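Local coordinates for protein tRNA (guanine(6)-N2)-methyltransferase (Thermus thermophilus, PDB 3TMA) that transfers a methyl group from S-adenosyl-L-methionine to N2 of guanosine 6 in tRNA(Phe), with a catalytic Rossmann-fold domain fused to an N-terminal THUMP domain, at residues 25-28 / 29-32; 264-267 / 268-272. All blocks are in the same frame, centred on the assembly; numbering follows the deposited sequence.

Interaction 1. Residues 25-28 / 29-32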
# COMPACT_ATOMS: atom_id res chain seq x y z
N THR A 25 3.42 -7.14 -3.02
CA THR A 25 3.52 -5.89 -3.76
C THR A 25 2.97 -4.74 -2.93
O THR A 25 2.08 -4.91 -2.09
CB THR A 25 2.71 -5.94 -5.08
OG1 THR A 25 1.34 -6.16 -4.76
CG2 THR A 25 3.18 -7.07 -5.96
N THR A 26 3.50 -3.54 -3.18
CA THR A 26 3.08 -2.34 -2.44
C THR A 26 3.21 -1.17 -3.45
O THR A 26 3.56 -1.40 -4.61
CB THR A 26 3.99 -2.16 -1.18
OG1 THR A 26 3.50 -1.09 -0.36
CG2 THR A 26 5.50 -1.90 -1.56
N HIS A 27 3.01 0.07 -3.02
CA HIS A 27 3.36 1.21 -3.92
C HIS A 27 4.88 1.27 -4.15
O HIS A 27 5.63 1.23 -3.20
CB HIS A 27 2.87 2.54 -3.35
CG HIS A 27 1.40 2.56 -3.07
ND1 HIS A 27 0.47 3.05 -3.96
CD2 HIS A 27 0.69 2.15 -1.99
CE1 HIS A 27 -0.74 2.94 -3.45
NE2 HIS A 27 -0.64 2.41 -2.25
N PRO A 28 5.32 1.44 -5.40
CA PRO A 28 6.75 1.75 -5.58
C PRO A 28 7.19 2.89 -4.67
O PRO A 28 6.46 3.90 -4.55
CB PRO A 28 6.83 2.19 -7.06
CG PRO A 28 5.74 1.24 -7.74
CD PRO A 28 4.60 1.28 -6.68
N GLY A 29 8.35 2.71 -4.02
CA GLY A 29 8.82 3.68 -3.02
C GLY A 29 8.61 3.26 -1.56
O GLY A 29 9.15 3.88 -0.63
N LEU A 30 7.78 2.25 -1.35
CA LEU A 30 7.50 1.76 0.02
C LEU A 30 8.14 0.37 0.28
O LEU A 30 7.80 -0.27 1.27
CB LEU A 30 5.98 1.66 0.24
CG LEU A 30 5.10 2.92 0.10
CD1 LEU A 30 3.61 2.60 0.46
CD2 LEU A 30 5.61 4.07 0.99
N GLU A 31 9.03 -0.10 -0.60
CA GLU A 31 9.63 -1.47 -0.43
C GLU A 31 10.32 -1.66 0.90
O GLU A 31 10.19 -2.73 1.51
CB GLU A 31 10.66 -1.76 -1.54
CG GLU A 31 10.09 -1.66 -2.94
CD GLU A 31 10.08 -0.20 -3.47
OE1 GLU A 31 10.58 0.73 -2.78
OE2 GLU A 31 9.56 0.02 -4.58
N ASP A 32 11.11 -0.66 1.32
CA ASP A 32 11.85 -0.77 2.57
C ASP A 32 10.93 -0.96 3.78
O ASP A 32 11.24 -1.77 4.66
CB ASP A 32 12.81 0.39 2.81
CG ASP A 32 12.14 1.77 2.72
OD1 ASP A 32 10.91 1.88 2.41
OD2 ASP A 32 12.88 2.75 2.94
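L30 folds back on H27 through both its backbone and its side chain, closing a type II beta turn that runs from H27 to L30. The backbone part is one hydrogen bond from L30 N to H27 O, 3.0 Å long with an N-H...O angle of 152°. P28 suits position i+1, where its ring fixes phi at a value the turn needs, and G29 suits position i+2: with phi at 102°, a side chain there would collide with P28 O.

A second polar grip comes from E31. Its chain bends at chi2 (84°) and curls back over the turn, so that OE2 accepts the N-H of G29 at 3.0 Å, on the syn side of the carboxylate but tilted out of its plane. The same OE2 lies 3.4 Å from P28 CA and also receives the backbone N-H of G54, so two bonds hold this oxygen of the buried E31.

The side-chain packing gathers on L30. Its side chain runs alongside that of H27 and points the same way, with CD1 3.8 Å from H27 CD2. T26 crosses it at about a right angle; OG1 stands 3.8 Å from L30 CB while bonding to L72 O, which lets a polar threonine sit buried beside a leucine. The imidazole is held in turn by T188 and by an edge-to-face contact with H74.

L30 is the N-cap residue, so the turn leads strand 21-25 directly into helix 31-41, while V190 and A194 of helix 189-198 pack against L30.

Interaction 2. Residues 264-267 / 268-272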
# COMPACT_ATOMS: atom_id res chain seq x y z
N ARG A 264 -6.77 25.39 7.87
CA ARG A 264 -6.02 26.65 7.90
C ARG A 264 -5.98 27.26 9.31
O ARG A 264 -5.18 28.17 9.57
CB ARG A 264 -6.64 27.70 6.96
CG ARG A 264 -6.64 27.35 5.47
CD ARG A 264 -7.45 28.40 4.71
NE ARG A 264 -6.89 28.79 3.41
CZ ARG A 264 -7.28 28.29 2.23
NH1 ARG A 264 -8.20 27.32 2.18
NH2 ARG A 264 -6.74 28.72 1.08
N HIS A 265 -6.85 26.78 10.21
CA HIS A 265 -6.93 27.29 11.58
C HIS A 265 -7.01 26.17 12.61
O HIS A 265 -7.87 26.20 13.52
CB HIS A 265 -8.17 28.18 11.72
CG HIS A 265 -8.17 29.36 10.79
ND1 HIS A 265 -7.31 30.43 10.95
CD2 HIS A 265 -8.90 29.61 9.68
CE1 HIS A 265 -7.52 31.29 9.96
NE2 HIS A 265 -8.47 30.81 9.18
N LEU A 266 -6.13 25.18 12.48
CA LEU A 266 -6.14 23.98 13.35
C LEU A 266 -6.22 24.23 14.85
O LEU A 266 -6.95 23.51 15.56
CB LEU A 266 -4.93 23.08 13.05
CG LEU A 266 -4.96 22.40 11.68
CD1 LEU A 266 -3.64 21.70 11.47
CD2 LEU A 266 -6.15 21.45 11.59
N PRO A 267 -5.51 25.26 15.36
CA PRO A 267 -5.64 25.49 16.80
C PRO A 267 -7.03 25.98 17.29
O PRO A 267 -7.28 25.90 18.48
CB PRO A 267 -4.54 26.50 17.12
CG PRO A 267 -3.59 26.44 15.89
CD PRO A 267 -4.51 26.16 14.75
N ARG A 268 -7.94 26.37 16.40
CA ARG A 268 -9.32 26.71 16.79
C ARG A 268 -10.08 25.42 17.19
O ARG A 268 -11.15 25.48 17.82
CB ARG A 268 -10.08 27.40 15.64
CG ARG A 268 -9.64 28.84 15.32
CD ARG A 268 -10.50 29.49 14.21
NE ARG A 268 -9.89 30.70 13.66
CZ ARG A 268 -10.42 31.45 12.70
NH1 ARG A 268 -11.60 31.16 12.17
NH2 ARG A 268 -9.79 32.54 12.29
N PHE A 269 -9.54 24.27 16.82
CA PHE A 269 -10.30 22.99 16.85
C PHE A 269 -9.62 21.84 17.59
O PHE A 269 -10.31 20.96 18.12
CB PHE A 269 -10.58 22.53 15.41
CG PHE A 269 -11.37 23.53 14.61
CD1 PHE A 269 -12.75 23.66 14.82
CD2 PHE A 269 -10.74 24.38 13.72
CE1 PHE A 269 -13.50 24.61 14.11
CE2 PHE A 269 -11.49 25.34 12.99
CZ PHE A 269 -12.85 25.45 13.19
N PHE A 270 -8.29 21.79 17.55
CA PHE A 270 -7.56 20.63 18.10
C PHE A 270 -6.54 21.05 19.13
O PHE A 270 -5.89 22.07 18.97
CB PHE A 270 -6.85 19.85 16.95
CG PHE A 270 -7.82 19.31 15.91
CD1 PHE A 270 -8.76 18.32 16.28
CD2 PHE A 270 -7.89 19.86 14.64
CE1 PHE A 270 -9.70 17.83 15.38
CE2 PHE A 270 -8.81 19.35 13.68
CZ PHE A 270 -9.73 18.33 14.07
N PRO A 271 -6.26 20.16 20.09
CA PRO A 271 -5.23 20.40 21.10
C PRO A 271 -3.85 19.96 20.59
O PRO A 271 -3.73 19.44 19.45
CB PRO A 271 -5.68 19.52 22.27
CG PRO A 271 -6.27 18.33 21.59
CD PRO A 271 -6.96 18.87 20.33
N GLU A 272 -2.83 20.11 21.42
CA GLU A 272 -1.50 19.61 21.05
C GLU A 272 -1.57 18.09 20.76
O GLU A 272 -2.33 17.37 21.42
CB GLU A 272 -0.52 19.83 22.18
CG GLU A 272 0.88 19.24 21.90
CD GLU A 272 1.84 19.50 23.05
OE1 GLU A 272 1.85 18.70 24.04
OE2 GLU A 272 2.56 20.51 22.98
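R268 lays its guanidinium flat over the imidazole of H265, the two planes 16° apart and their centres separated by 3.7 Å. R268 was modelled in two conformers and the stack belongs to this one, so it may not be permanent. The chain is extended from CG to NE and runs beside the histidine, which carries CZ above H265 CG and brings NH2 to 3.5 Å from H265 CE1. Flat, delocalised groups suit such a stack. R264 CB touches the opposite face of the ring.

In the backbone, R268 N bonds to H265 O at 2.9 Å, and L266 O takes two donors: F269 N from well above the carbonyl plane, and F270 N almost straight on, at a C=O...N angle of 170°. P267 fits a place where no N-H is needed for these bonds. F269 CD2 lies 3.4 Å from H265 O, whereas F270 presents its ring edge to L266, with 3.9 Å between their CD2 atoms.

The loop follows D262, probably an S-adenosyl-L-methionine ligand, and joins strands 257-260 and 275-278 of the Rossmann-fold domain; L266 rests on F299 of helix 290-305, and F270 on Y232 of strand 231-235.

How the interactions relate
Interactions 1 and 2 lie about 33 Å apart between centres, with nearest atoms about 22 Å apart, and do not touch. Both are local and tied by backbone hydrogen bonds, but 25-32 is mostly buried near the middle of the chain, whereas 264-272 is partly exposed toward one end. Of the two, only interaction 2 adjoins a residue of the probable S-adenosyl-L-methionine site, assigned by similarity: the side chain of H265 comes within about 4 Å of that of D262, whose OD1 accepts the N-H of R264. In interaction 1 the side chain of H27 stands back, about 10 Å from that of T216 and about 11 Å from that of N279.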